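Local coordinates for putative exported protein (Peptoclostridium difficile, PDB 5TTA), which is of unknown function but is probably exported from the cell and belongs to the DUF5780 family of the E-set clan, at residues 54-58 against 193-197; 88-94 against 126-132; 99-103 against 114-120. All blocks are in the same frame, centred on the assembly; numbering follows the deposited sequence.

Contact 1 (54-58 against 193-197)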
ATOM      1  N   PRO A  54      30.732  12.660 -10.124  1.00 39.03           N
ATOM      2  CA  PRO A  54      31.795  12.232 -11.052  1.00 40.41           C
ATOM      3  C   PRO A  54      31.375  11.118 -12.012  1.00 36.23           C
ATOM      4  O   PRO A  54      32.117  10.844 -12.959  1.00 38.86           O
ATOM      5  CB  PRO A  54      32.930  11.777 -10.120  1.00 46.75           C
ATOM      6  CG  PRO A  54      32.327  11.637  -8.755  1.00 51.05           C
ATOM      7  CD  PRO A  54      31.145  12.556  -8.712  1.00 47.87           C
ATOM      8  N   TYR A  55      30.216  10.479 -11.810  1.00 28.84           N
ATOM      9  CA  TYR A  55      29.767   9.419 -12.700  1.00 28.28           C
ATOM     10  C   TYR A  55      28.849   9.924 -13.802  1.00 31.22           C
ATOM     11  O   TYR A  55      28.633   9.197 -14.782  1.00 27.88           O
ATOM     12  CB  TYR A  55      29.059   8.319 -11.902  1.00 26.25           C
ATOM     13  CG  TYR A  55      29.882   7.906 -10.677  1.00 31.46           C
ATOM     14  CD1 TYR A  55      29.579   8.386  -9.405  1.00 34.98           C
ATOM     15  CD2 TYR A  55      30.984   7.079 -10.814  1.00 28.51           C
ATOM     16  CE1 TYR A  55      30.345   8.023  -8.299  1.00 34.01           C
ATOM     17  CE2 TYR A  55      31.754   6.709  -9.707  1.00 31.62           C
ATOM     18  CZ  TYR A  55      31.426   7.190  -8.456  1.00 33.84           C
ATOM     19  OH  TYR A  55      32.201   6.828  -7.360  1.00 37.73           O
ATOM     20  N   HIS A  56      28.320  11.138 -13.667  1.00 25.75           N
ATOM     21  CA  HIS A  56      27.576  11.815 -14.742  1.00 22.56           C
ATOM     22  C   HIS A  56      26.551  10.884 -15.389  1.00 24.95           C
ATOM     23  O   HIS A  56      26.528  10.682 -16.603  1.00 27.09           O
ATOM     24  CB  HIS A  56      28.540  12.379 -15.787  1.00 26.29           C
ATOM     25  CG  HIS A  56      29.509  13.378 -15.228  1.00 34.02           C
ATOM     26  ND1 HIS A  56      29.113  14.616 -14.770  1.00 35.45           N
ATOM     27  CD2 HIS A  56      30.850  13.319 -15.040  1.00 38.30           C
ATOM     28  CE1 HIS A  56      30.169  15.280 -14.327  1.00 40.68           C
ATOM     29  NE2 HIS A  56      31.236  14.514 -14.477  1.00 36.84           N
ATOM     30  N   TRP A  57      25.673  10.336 -14.560  1.00 21.54           N
ATOM     31  CA  TRP A  57      24.684   9.415 -15.095  1.00 21.37           C
ATOM     32  C   TRP A  57      23.692  10.161 -15.997  1.00 22.76           C
ATOM     33  O   TRP A  57      23.312  11.302 -15.702  1.00 19.43           O
ATOM     34  CB  TRP A  57      23.928   8.709 -13.987  1.00 20.51           C
ATOM     35  CG  TRP A  57      24.691   7.562 -13.334  1.00 23.62           C
ATOM     36  CD1 TRP A  57      26.026   7.239 -13.485  1.00 22.05           C
ATOM     37  CD2 TRP A  57      24.152   6.631 -12.407  1.00 27.34           C
ATOM     38  NE1 TRP A  57      26.327   6.124 -12.728  1.00 22.86           N
ATOM     39  CE2 TRP A  57      25.195   5.739 -12.048  1.00 25.22           C
ATOM     40  CE3 TRP A  57      22.872   6.437 -11.862  1.00 25.03           C
ATOM     41  CZ2 TRP A  57      24.994   4.678 -11.165  1.00 26.25           C
ATOM     42  CZ3 TRP A  57      22.679   5.380 -10.976  1.00 35.23           C
ATOM     43  CH2 TRP A  57      23.740   4.522 -10.628  1.00 30.14           C
ATOM     44  N   PRO A  58      23.261   9.540 -17.097  1.00 21.16           N
ATOM     45  CA  PRO A  58      22.328  10.184 -18.043  1.00 17.42           C
ATOM     46  C   PRO A  58      20.872   9.963 -17.681  1.00 15.50           C
ATOM     47  O   PRO A  58      20.461   8.863 -17.301  1.00 21.20           O
ATOM     48  CB  PRO A  58      22.634   9.466 -19.371  1.00 20.10           C
ATOM     49  CG  PRO A  58      22.963   8.044 -18.940  1.00 24.38           C
ATOM     50  CD  PRO A  58      23.688   8.200 -17.547  1.00 24.57           C
ATOM     51  N   LYS A 193      22.760   3.067 -24.803  1.00 21.13           N
ATOM     52  CA  LYS A 193      23.516   3.823 -25.830  1.00 22.92           C
ATOM     53  C   LYS A 193      24.437   4.868 -25.209  1.00 24.65           C
ATOM     54  O   LYS A 193      25.005   5.675 -25.941  1.00 24.16           O
ATOM     55  CB  LYS A 193      22.622   4.532 -26.863  1.00 24.34           C
ATOM     56  CG  LYS A 193      21.535   3.638 -27.498  1.00 27.70           C
ATOM     57  CD  LYS A 193      22.110   2.625 -28.457  1.00 34.63           C
ATOM     58  CE  LYS A 193      20.999   1.983 -29.294  1.00 33.49           C
ATOM     59  NZ  LYS A 193      21.559   0.995 -30.238  1.00 29.82           N
ATOM     60  N   TRP A 194      24.619   4.867 -23.895  1.00 23.38           N
ATOM     61  CA  TRP A 194      25.552   5.765 -23.233  1.00 22.54           C
ATOM     62  C   TRP A 194      26.883   5.044 -23.015  1.00 25.87           C
ATOM     63  O   TRP A 194      26.914   3.863 -22.660  1.00 24.89           O
ATOM     64  CB  TRP A 194      24.941   6.227 -21.910  1.00 21.50           C
ATOM     65  CG  TRP A 194      25.784   7.035 -20.970  1.00 21.83           C
ATOM     66  CD1 TRP A 194      26.351   8.253 -21.184  1.00 26.27           C
ATOM     67  CD2 TRP A 194      26.108   6.666 -19.617  1.00 24.31           C
ATOM     68  NE1 TRP A 194      27.024   8.674 -20.035  1.00 22.24           N
ATOM     69  CE2 TRP A 194      26.890   7.710 -19.068  1.00 24.82           C
ATOM     70  CE3 TRP A 194      25.818   5.553 -18.832  1.00 24.40           C
ATOM     71  CZ2 TRP A 194      27.382   7.670 -17.757  1.00 26.86           C
ATOM     72  CZ3 TRP A 194      26.291   5.523 -17.511  1.00 25.33           C
ATOM     73  CH2 TRP A 194      27.059   6.576 -16.996  1.00 25.61           C
ATOM     74  N   LYS A 195      27.978   5.742 -23.266  1.00 31.45           N
ATOM     75  CA  LYS A 195      29.308   5.249 -22.923  1.00 36.67           C
ATOM     76  C   LYS A 195      29.871   6.147 -21.825  1.00 29.80           C
ATOM     77  O   LYS A 195      30.207   7.308 -22.070  1.00 32.26           O
ATOM     78  CB  LYS A 195      30.235   5.209 -24.135  1.00 42.20           C
ATOM     79  CG  LYS A 195      31.565   4.541 -23.806  1.00 41.96           C
ATOM     80  CD  LYS A 195      32.486   4.453 -25.012  1.00 59.46           C
ATOM     81  CE  LYS A 195      32.080   3.307 -25.919  1.00 67.31           C
ATOM     82  NZ  LYS A 195      32.079   2.014 -25.174  1.00 70.67           N
ATOM     83  N   GLN A 196      29.979   5.600 -20.620  1.00 27.76           N
ATOM     84  CA  GLN A 196      30.356   6.415 -19.469  1.00 31.43           C
ATOM     85  C   GLN A 196      31.770   6.969 -19.616  1.00 29.64           C
ATOM     86  O   GLN A 196      32.025   8.132 -19.278  1.00 35.43           O
ATOM     87  CB  GLN A 196      30.222   5.590 -18.187  1.00 30.60           C
ATOM     88  CG  GLN A 196      30.639   6.355 -16.911  1.00 35.95           C
ATOM     89  CD  GLN A 196      30.322   5.594 -15.642  1.00 29.61           C
ATOM     90  OE1 GLN A 196      30.565   4.384 -15.552  1.00 30.93           O
ATOM     91  NE2 GLN A 196      29.776   6.294 -14.652  1.00 24.09           N
ATOM     92  N   SER A 197      32.691   6.162 -20.151  1.00 31.04           N
ATOM     93  CA  SER A 197      34.092   6.571 -20.243  1.00 40.64           C
ATOM     94  C   SER A 197      34.272   7.842 -21.067  1.00 40.14           C
ATOM     95  O   SER A 197      35.154   8.651 -20.771  1.00 39.26           O
ATOM     96  CB  SER A 197      34.932   5.434 -20.832  1.00 46.60           C
ATOM     97  OG  SER A 197      34.527   5.117 -22.157  1.00 50.80           O
TER
HETATM   98  O   HOH W   1      28.333  11.021 -18.856  1.00 22.01           O

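Contact 2 (88-94 against 126-132)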
ATOM      1  N   PRO A  88      15.574   6.972 -36.486  1.00 22.60           N
ATOM      2  CA  PRO A  88      14.949   6.514 -35.241  1.00 21.28           C
ATOM      3  C   PRO A  88      15.728   5.378 -34.582  1.00 23.96           C
ATOM      4  O   PRO A  88      16.299   4.507 -35.246  1.00 22.15           O
ATOM      5  CB  PRO A  88      13.561   6.041 -35.700  1.00 23.13           C
ATOM      6  CG  PRO A  88      13.787   5.600 -37.144  1.00 29.56           C
ATOM      7  CD  PRO A  88      14.849   6.529 -37.696  1.00 30.34           C
ATOM      8  N   LEU A  89      15.720   5.376 -33.251  1.00 16.06           N
ATOM      9  CA  LEU A  89      16.489   4.411 -32.463  1.00 21.58           C
ATOM     10  C   LEU A  89      15.560   3.535 -31.642  1.00 23.31           C
ATOM     11  O   LEU A  89      14.632   4.043 -30.995  1.00 23.11           O
ATOM     12  CB  LEU A  89      17.478   5.114 -31.524  1.00 20.33           C
ATOM     13  CG  LEU A  89      18.575   5.900 -32.228  1.00 22.59           C
ATOM     14  CD1 LEU A  89      19.311   6.771 -31.203  1.00 29.14           C
ATOM     15  CD2 LEU A  89      19.516   4.938 -32.897  1.00 29.65           C
ATOM     16  N   GLU A  90      15.824   2.225 -31.647  1.00 22.88           N
ATOM     17  CA  GLU A  90      15.187   1.310 -30.705  1.00 22.48           C
ATOM     18  C   GLU A  90      16.031   1.253 -29.440  1.00 20.94           C
ATOM     19  O   GLU A  90      17.233   0.958 -29.511  1.00 21.94           O
ATOM     20  CB  GLU A  90      15.058  -0.097 -31.279  1.00 29.05           C
ATOM     21  CG  GLU A  90      14.100  -0.217 -32.425  1.00 35.52           C
ATOM     22  CD  GLU A  90      13.955  -1.653 -32.891  1.00 43.70           C
ATOM     23  OE1 GLU A  90      13.062  -2.364 -32.379  1.00 48.24           O
ATOM     24  OE2 GLU A  90      14.750  -2.065 -33.758  1.00 50.17           O
ATOM     25  N   LEU A  91      15.398   1.503 -28.292  1.00 20.59           N
ATOM     26  CA  LEU A  91      16.076   1.526 -27.002  1.00 22.59           C
ATOM     27  C   LEU A  91      15.533   0.480 -26.038  1.00 20.97           C
ATOM     28  O   LEU A  91      14.365   0.110 -26.084  1.00 17.75           O
ATOM     29  CB  LEU A  91      15.929   2.907 -26.313  1.00 20.48           C
ATOM     30  CG  LEU A  91      16.446   4.103 -27.118  1.00 20.32           C
ATOM     31  CD1 LEU A  91      16.349   5.354 -26.237  1.00 16.75           C
ATOM     32  CD2 LEU A  91      17.878   3.879 -27.548  1.00 20.75           C
ATOM     33  N   TYR A  92      16.410   0.022 -25.135  1.00 22.45           N
ATOM     34  CA  TYR A  92      15.985  -0.500 -23.841  1.00 15.88           C
ATOM     35  C   TYR A  92      15.744   0.704 -22.927  1.00 19.53           C
ATOM     36  O   TYR A  92      16.612   1.117 -22.148  1.00 21.08           O
ATOM     37  CB  TYR A  92      17.047  -1.442 -23.268  1.00 19.55           C
ATOM     38  CG  TYR A  92      17.250  -2.712 -24.060  1.00 22.10           C
ATOM     39  CD1 TYR A  92      16.312  -3.742 -24.017  1.00 23.54           C
ATOM     40  CD2 TYR A  92      18.393  -2.892 -24.835  1.00 22.88           C
ATOM     41  CE1 TYR A  92      16.505  -4.918 -24.723  1.00 27.11           C
ATOM     42  CE2 TYR A  92      18.599  -4.085 -25.552  1.00 39.28           C
ATOM     43  CZ  TYR A  92      17.646  -5.086 -25.483  1.00 38.36           C
ATOM     44  OH  TYR A  92      17.815  -6.254 -26.186  1.00 44.36           O
ATOM     45  N   TRP A  93      14.531   1.283 -23.035  1.00 16.50           N
ATOM     46  CA  TRP A  93      14.265   2.600 -22.458  1.00 18.19           C
ATOM     47  C   TRP A  93      14.404   2.622 -20.940  1.00 17.38           C
ATOM     48  O   TRP A  93      14.836   3.635 -20.371  1.00 19.17           O
ATOM     49  CB  TRP A  93      12.851   3.068 -22.810  1.00 13.14           C
ATOM     50  CG  TRP A  93      12.702   3.542 -24.222  1.00 20.87           C
ATOM     51  CD1 TRP A  93      12.460   2.778 -25.340  1.00 16.97           C
ATOM     52  CD2 TRP A  93      12.797   4.896 -24.662  1.00 18.15           C
ATOM     53  NE1 TRP A  93      12.383   3.601 -26.456  1.00 15.88           N
ATOM     54  CE2 TRP A  93      12.571   4.903 -26.060  1.00 15.75           C
ATOM     55  CE3 TRP A  93      13.023   6.117 -23.999  1.00 15.49           C
ATOM     56  CZ2 TRP A  93      12.604   6.089 -26.822  1.00 19.12           C
ATOM     57  CZ3 TRP A  93      13.045   7.291 -24.734  1.00 13.86           C
ATOM     58  CH2 TRP A  93      12.824   7.277 -26.151  1.00 17.74           C
ATOM     59  N   ASP A  94      13.934   1.574 -20.263  1.00 17.15           N
ATOM     60  CA  ASP A  94      13.965   1.497 -18.805  1.00 14.54           C
ATOM     61  C   ASP A  94      14.997   0.492 -18.292  1.00 20.04           C
ATOM     62  O   ASP A  94      14.808  -0.096 -17.224  1.00 27.66           O
ATOM     63  CB  ASP A  94      12.576   1.172 -18.247  1.00 15.80           C
ATOM     64  CG  ASP A  94      11.954  -0.080 -18.852  1.00 28.94           C
ATOM     65  OD1 ASP A  94      12.639  -0.819 -19.597  1.00 30.29           O
ATOM     66  OD2 ASP A  94      10.752  -0.346 -18.566  1.00 29.32           O
ATOM     67  N   SER A 126      11.888  -3.528 -19.825  1.00 23.84           N
ATOM     68  CA  SER A 126      10.954  -3.660 -20.937  1.00 21.48           C
ATOM     69  C   SER A 126      11.686  -4.100 -22.215  1.00 27.57           C
ATOM     70  O   SER A 126      12.890  -3.887 -22.356  1.00 23.60           O
ATOM     71  CB  SER A 126      10.241  -2.330 -21.177  1.00 23.24           C
ATOM     72  OG  SER A 126       9.470  -1.955 -20.041  1.00 23.44           O
ATOM     73  N   PRO A 127      10.980  -4.724 -23.162  1.00 22.70           N
ATOM     74  CA  PRO A 127      11.618  -5.084 -24.439  1.00 29.09           C
ATOM     75  C   PRO A 127      12.167  -3.875 -25.189  1.00 19.96           C
ATOM     76  O   PRO A 127      11.638  -2.768 -25.097  1.00 19.08           O
ATOM     77  CB  PRO A 127      10.472  -5.733 -25.236  1.00 19.82           C
ATOM     78  CG  PRO A 127       9.588  -6.359 -24.176  1.00 22.31           C
ATOM     79  CD  PRO A 127       9.613  -5.275 -23.054  1.00 20.49           C
ATOM     80  N   LYS A 128      13.192  -4.112 -26.009  1.00 23.73           N
ATOM     81  CA  LYS A 128      13.696  -3.045 -26.877  1.00 27.50           C
ATOM     82  C   LYS A 128      12.571  -2.546 -27.782  1.00 23.54           C
ATOM     83  O   LYS A 128      11.761  -3.345 -28.269  1.00 24.53           O
ATOM     84  CB  LYS A 128      14.869  -3.557 -27.728  1.00 28.55           C
ATOM     85  CG  LYS A 128      15.596  -2.431 -28.500  1.00 29.04           C
ATOM     86  CD  LYS A 128      16.522  -2.948 -29.607  1.00 30.68           C
ATOM     87  CE  LYS A 128      17.902  -3.291 -29.115  1.00 42.32           C
ATOM     88  NZ  LYS A 128      18.658  -4.083 -30.139  1.00 48.94           N
ATOM     89  N   SER A 129      12.499  -1.229 -27.987  1.00 23.99           N
ATOM     90  CA  SER A 129      11.360  -0.636 -28.693  1.00 27.26           C
ATOM     91  C   SER A 129      11.698   0.770 -29.178  1.00 24.64           C
ATOM     92  O   SER A 129      12.515   1.468 -28.575  1.00 18.31           O
ATOM     93  CB  SER A 129      10.116  -0.598 -27.789  1.00 25.84           C
ATOM     94  OG  SER A 129       9.039   0.100 -28.399  1.00 24.39           O
ATOM     95  N   TYR A 130      11.046   1.198 -30.275  1.00 18.89           N
ATOM     96  CA  TYR A 130      11.183   2.601 -30.679  1.00 20.50           C
ATOM     97  C   TYR A 130      10.538   3.562 -29.677  1.00 16.73           C
ATOM     98  O   TYR A 130      10.936   4.728 -29.588  1.00 19.27           O
ATOM     99  CB  TYR A 130      10.564   2.835 -32.069  1.00 27.21           C
ATOM    100  CG  TYR A 130      11.398   2.331 -33.244  1.00 21.32           C
ATOM    101  CD1 TYR A 130      12.591   2.956 -33.600  1.00 23.67           C
ATOM    102  CD2 TYR A 130      10.969   1.242 -34.010  1.00 21.03           C
ATOM    103  CE1 TYR A 130      13.360   2.493 -34.672  1.00 26.47           C
ATOM    104  CE2 TYR A 130      11.718   0.790 -35.082  1.00 27.78           C
ATOM    105  CZ  TYR A 130      12.908   1.412 -35.405  1.00 26.03           C
ATOM    106  OH  TYR A 130      13.647   0.937 -36.467  1.00 32.04           O
ATOM    107  N   SER A 131       9.523   3.128 -28.952  1.00 21.81           N
ATOM    108  CA  SER A 131       8.825   4.038 -28.057  1.00 21.95           C
ATOM    109  C   SER A 131       8.815   3.540 -26.615  1.00 20.41           C
ATOM    110  O   SER A 131       8.923   2.348 -26.337  1.00 20.76           O
ATOM    111  CB  SER A 131       7.378   4.246 -28.496  1.00 21.60           C
ATOM    112  OG  SER A 131       6.660   3.041 -28.314  1.00 24.61           O
ATOM    113  N   HIS A 132       8.609   4.474 -25.689  1.00 19.38           N
ATOM    114  CA  HIS A 132       8.344   4.125 -24.303  1.00 25.13           C
ATOM    115  C   HIS A 132       7.300   5.069 -23.728  1.00 20.98           C
ATOM    116  O   HIS A 132       7.348   6.280 -23.961  1.00 18.24           O
ATOM    117  CB  HIS A 132       9.611   4.197 -23.433  1.00 20.66           C
ATOM    118  CG  HIS A 132       9.380   3.730 -22.031  1.00 19.02           C
ATOM    119  ND1 HIS A 132       9.123   2.413 -21.730  1.00 21.31           N
ATOM    120  CD2 HIS A 132       9.366   4.398 -20.848  1.00 20.03           C
ATOM    121  CE1 HIS A 132       8.972   2.281 -20.421  1.00 28.12           C
ATOM    122  NE2 HIS A 132       9.105   3.474 -19.864  1.00 23.01           N
TER
HETATM  123  O   HOH W   2      12.499   5.906 -31.431  1.00 16.73           O
HETATM  124  O   HOH W   3      12.134  -0.367 -23.716  1.00 18.49           O
HETATM  125  O   HOH W   4      14.742  -2.092 -21.055  1.00 21.27           O

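Contact 3 (99-103 against 114-120)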
ATOM      1  N   ALA A  99      26.668  -3.148 -12.100  1.00 42.21           N
ATOM      2  CA  ALA A  99      27.946  -2.836 -11.467  1.00 36.63           C
ATOM      3  C   ALA A  99      28.930  -3.987 -11.643  1.00 34.43           C
ATOM      4  O   ALA A  99      28.561  -5.105 -12.015  1.00 52.52           O
ATOM      5  CB  ALA A  99      27.761  -2.534  -9.971  1.00 34.71           C
ATOM      6  N   ALA A 100      30.203  -3.701 -11.346  1.00 39.77           N
ATOM      7  CA  ALA A 100      31.272  -4.667 -11.601  1.00 44.65           C
ATOM      8  C   ALA A 100      31.033  -5.993 -10.884  1.00 48.27           C
ATOM      9  O   ALA A 100      31.345  -7.060 -11.426  1.00 45.53           O
ATOM     10  CB  ALA A 100      32.617  -4.071 -11.194  1.00 34.67           C
ATOM     11  N   ASP A 101      30.470  -5.951  -9.674  1.00 45.58           N
ATOM     12  CA  ASP A 101      30.171  -7.153  -8.903  1.00 44.15           C
ATOM     13  C   ASP A 101      28.824  -7.764  -9.272  1.00 47.76           C
ATOM     14  O   ASP A 101      28.343  -8.661  -8.565  1.00 43.19           O
ATOM     15  CB  ASP A 101      30.217  -6.852  -7.393  1.00 37.13           C
ATOM     16  CG  ASP A 101      29.099  -5.884  -6.926  1.00 46.54           C
ATOM     17  OD1 ASP A 101      28.304  -5.403  -7.765  1.00 44.87           O
ATOM     18  OD2 ASP A 101      29.021  -5.585  -5.708  1.00 41.95           O
ATOM     19  N   GLY A 102      28.202  -7.283 -10.348  1.00 48.83           N
ATOM     20  CA  GLY A 102      26.936  -7.805 -10.815  1.00 48.53           C
ATOM     21  C   GLY A 102      25.707  -7.166 -10.208  1.00 44.73           C
ATOM     22  O   GLY A 102      24.589  -7.524 -10.601  1.00 46.68           O
ATOM     23  N   GLU A 103      25.867  -6.242  -9.261  1.00 35.66           N
ATOM     24  CA  GLU A 103      24.710  -5.594  -8.669  1.00 34.79           C
ATOM     25  C   GLU A 103      23.957  -4.789  -9.732  1.00 28.40           C
ATOM     26  O   GLU A 103      24.563  -4.086 -10.544  1.00 32.30           O
ATOM     27  CB  GLU A 103      25.139  -4.676  -7.531  1.00 43.97           C
ATOM     28  CG  GLU A 103      24.018  -4.370  -6.572  1.00 53.71           C
ATOM     29  CD  GLU A 103      23.504  -5.624  -5.894  1.00 58.37           C
ATOM     30  OE1 GLU A 103      24.335  -6.509  -5.584  1.00 63.30           O
ATOM     31  OE2 GLU A 103      22.273  -5.728  -5.676  1.00 51.82           O
ATOM     32  N   VAL A 114      32.790  -1.941  -3.632  1.00 32.04           N
ATOM     33  CA  VAL A 114      32.670  -1.829  -5.087  1.00 30.93           C
ATOM     34  C   VAL A 114      31.902  -0.563  -5.421  1.00 33.81           C
ATOM     35  O   VAL A 114      30.848  -0.292  -4.835  1.00 33.17           O
ATOM     36  CB  VAL A 114      31.978  -3.066  -5.677  1.00 31.59           C
ATOM     37  CG1 VAL A 114      31.423  -2.772  -7.120  1.00 36.83           C
ATOM     38  CG2 VAL A 114      32.927  -4.248  -5.697  1.00 32.20           C
ATOM     39  N   ASP A 115      32.419   0.207  -6.376  1.00 39.13           N
ATOM     40  CA  ASP A 115      31.801   1.463  -6.787  1.00 38.14           C
ATOM     41  C   ASP A 115      30.650   1.188  -7.754  1.00 35.44           C
ATOM     42  O   ASP A 115      30.882   0.824  -8.910  1.00 37.20           O
ATOM     43  CB  ASP A 115      32.854   2.365  -7.426  1.00 41.16           C
ATOM     44  CG  ASP A 115      32.390   3.788  -7.572  1.00 36.89           C
ATOM     45  OD1 ASP A 115      31.161   4.019  -7.512  1.00 41.72           O
ATOM     46  OD2 ASP A 115      33.254   4.681  -7.753  1.00 33.61           O
ATOM     47  N   TYR A 116      29.412   1.392  -7.286  1.00 30.89           N
ATOM     48  CA  TYR A 116      28.223   1.271  -8.132  1.00 32.86           C
ATOM     49  C   TYR A 116      28.097   2.408  -9.137  1.00 33.42           C
ATOM     50  O   TYR A 116      27.350   2.274 -10.117  1.00 27.13           O
ATOM     51  CB  TYR A 116      26.952   1.266  -7.275  1.00 31.40           C
ATOM     52  CG  TYR A 116      26.772   0.081  -6.347  1.00 41.57           C
ATOM     53  CD1 TYR A 116      27.174  -1.203  -6.716  1.00 44.07           C
ATOM     54  CD2 TYR A 116      26.172   0.247  -5.105  1.00 43.94           C
ATOM     55  CE1 TYR A 116      26.985  -2.285  -5.866  1.00 47.02           C
ATOM     56  CE2 TYR A 116      25.979  -0.822  -4.251  1.00 45.79           C
ATOM     57  CZ  TYR A 116      26.382  -2.083  -4.632  1.00 47.75           C
ATOM     58  OH  TYR A 116      26.179  -3.129  -3.768  1.00 51.41           O
ATOM     59  N   GLY A 117      28.774   3.534  -8.894  1.00 28.24           N
ATOM     60  CA  GLY A 117      28.713   4.644  -9.825  1.00 23.31           C
ATOM     61  C   GLY A 117      29.243   4.283 -11.199  1.00 28.32           C
ATOM     62  O   GLY A 117      28.814   4.859 -12.197  1.00 28.42           O
ATOM     63  N   ILE A 118      30.151   3.311 -11.267  1.00 29.81           N
ATOM     64  CA  ILE A 118      30.767   2.885 -12.519  1.00 29.60           C
ATOM     65  C   ILE A 118      29.849   1.854 -13.172  1.00 32.56           C
ATOM     66  O   ILE A 118      29.651   0.751 -12.656  1.00 28.85           O
ATOM     67  CB  ILE A 118      32.175   2.332 -12.274  1.00 37.09           C
ATOM     68  CG1 ILE A 118      33.090   3.458 -11.787  1.00 36.71           C
ATOM     69  CG2 ILE A 118      32.735   1.705 -13.524  1.00 37.14           C
ATOM     70  CD1 ILE A 118      34.412   2.992 -11.236  1.00 39.88           C
ATOM     71  N   VAL A 119      29.275   2.209 -14.314  1.00 29.32           N
ATOM     72  CA  VAL A 119      28.263   1.375 -14.939  1.00 29.31           C
ATOM     73  C   VAL A 119      28.984   0.497 -15.953  1.00 37.72           C
ATOM     74  O   VAL A 119      29.488   0.993 -16.966  1.00 35.80           O
ATOM     75  CB  VAL A 119      27.165   2.236 -15.585  1.00 29.27           C
ATOM     76  CG1 VAL A 119      26.114   1.376 -16.286  1.00 29.54           C
ATOM     77  CG2 VAL A 119      26.525   3.124 -14.510  1.00 32.09           C
ATOM     78  N   THR A 120      29.065  -0.804 -15.663  1.00 31.69           N
ATOM     79  CA  THR A 120      29.770  -1.729 -16.539  1.00 42.50           C
ATOM     80  C   THR A 120      28.874  -2.302 -17.634  1.00 47.80           C
ATOM     81  O   THR A 120      29.395  -2.873 -18.600  1.00 44.98           O
ATOM     82  CB  THR A 120      30.403  -2.872 -15.722  1.00 39.28           C
ATOM     83  OG1 THR A 120      29.411  -3.846 -15.378  1.00 47.99           O
ATOM     84  CG2 THR A 120      31.022  -2.338 -14.425  1.00 38.53           C
TER
HETATM   85  O   HOH W   5      26.673  -5.453  -4.198  1.00 39.42           O

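Contact 1 (54-58 against 193-197)
That a tryptophan can use its ring face, its rim and its indole nitrogen at once is well illustrated by Trp194, which has more surface covered here than any other residue of the two segments. Pro58, next in covered area, begins strand 58-66 and turns its CD-CG edge onto one face of that indole. Its CD stands 3.4 Å from the centroid of the six-membered ring, only 6° off the normal, a CH-pi contact in which the polarised CH groups of proline meet the pi cloud; Pro58 CG comes within 3.5 Å of Trp194 CD2. The far end of the indole reaches Trp57, with Trp57 CD1 and Trp194 CH2 3.7 Å apart and the ring planes inclined at 72°. The nitrogen is served by water: Trp194 NE1 donates to a molecule that in turn donates to His56 O, each distance 2.9 Å.

Gln196, third in covered area, supplies the direct polar link. Its extended side chain brings NE2 to Tyr55 O at 3.1 Å with a nearly straight N-H···O angle of 163°. The amide also serves the 114-120 loop, NE2 donating to Gly117 O and OE1 accepting from Val119 N. Trp57 NE1 binds the same Gly117 O, and the Tyr55 hydroxyl bonds to Asp115, so both segments turn polar groups to one neighbouring loop.

Apart from one side-chain amide hydrogen bond and one bridging water, the pairing rests on ring packing: the chemistry implies a join between a pre-strand loop and a short strand made by side chains of 193-197 reaching rings and loop carbonyls, without backbone-to-backbone pairing.

Contact 2 (88-94 against 126-132)
How little regular pairing is needed to hold two loops in line can be followed from Pro88 onward. Pro88 CB touches the Tyr130 ring, 3.7 Å from CE1, and Leu89, whose backbone pairs with Ala81 of strand 72-82, ties this end to the sheet. Glu90 then lays its CG over the face of Tyr130 in a CH-pi contact, 3.4 Å from the ring centroid and 5° off the normal, while Glu90 CB packs at 3.6 Å on Lys128 CD. At Leu91 the backbones join: Leu91 N donates to Ser129 O at 2.9 Å, and Ser129 N returns a bond to Leu91 O at 3.0 Å. Tyr92 receives Lys128 CB over its ring, in a second CH-pi contact. Trp93 shares the acceptor already used by Leu91, its NE1 lying 3.0 Å from Ser129 O, and His132 CB sits over its five-membered ring; a water connects Trp93 N with Pro127 O. Finally, Asp94 grips Ser126 with both carboxylate oxygens, OD1 accepting from Ser126 N at 2.8 Å and OD2 from Ser126 OG at 2.5 Å.

His132 pairs with Cys79 as Leu89 does with Ala81, so strands 88-89 and 131-135 both pair with strand 72-82. The pattern is that of an isolated antiparallel bridge, a single hydrogen-bonded pair, joining the segment after strand 88-89 to the one leading into strand 131-135, neighbours of strand 72-82 in the antiparallel sheet.

Contact 3 (99-103 against 114-120)
Three side chains meet on one water here, while the two segments exchange no direct hydrogen bond. The motifs are turns in the connection between strands 96-98 and 121-123: Ala99 to Gly102 forms a type I beta turn with a G1 bulge, in which Gly102 N bonds to Ala99 O and Ala99 N to Glu103 O, and Asp115 to Ile118 forms another type I turn. Gly102 adopts a positive phi at which a beta carbon would be jammed against the carbonyl oxygen of Asp101. Each segment also contains an Asx turn, Asp101 OD1 accepting from Glu103 N and Asp115 OD1 from Gly117 N.

From the second turn the buried Tyr116 reaches the first, its ring edge meeting Ala99 CB, 3.6 Å from CD1, while Glu103 CB approaches CE1 to 3.4 Å. Thr120, joined through its backbone to Val98, adds CG2 at 3.5 Å from Ala100 N. The water accepts from Tyr116 OH at 2.4 Å and donates to Asp101 OD2 at 2.8 Å and Glu103 OE1 at 2.9 Å.

Overall arrangement
Followed from the N terminus, the chain first passes 54-58, the loop before strand 58-66, whose partner 193-197 arrives only after helices 143-150 and 156-175; contact 1 thus closes the widest loop. Inside it, 88-94 leaves the edge of the main antiparallel sheet and meets 126-132 in contact 2, and within that smaller loop 99-103 and 114-120 form contact 3. The three are nested, none crossing. Contact 1 touches both others: Lys193 packs on Leu91 and Glu90 of contact 2, while Tyr55 and Gln196 bond to Asp115 and Val119 of contact 3. Contacts 2 and 3 remain about 11 Å apart at their nearest atoms, so contact 1 bridges the sheet-side loops and the outlying turns.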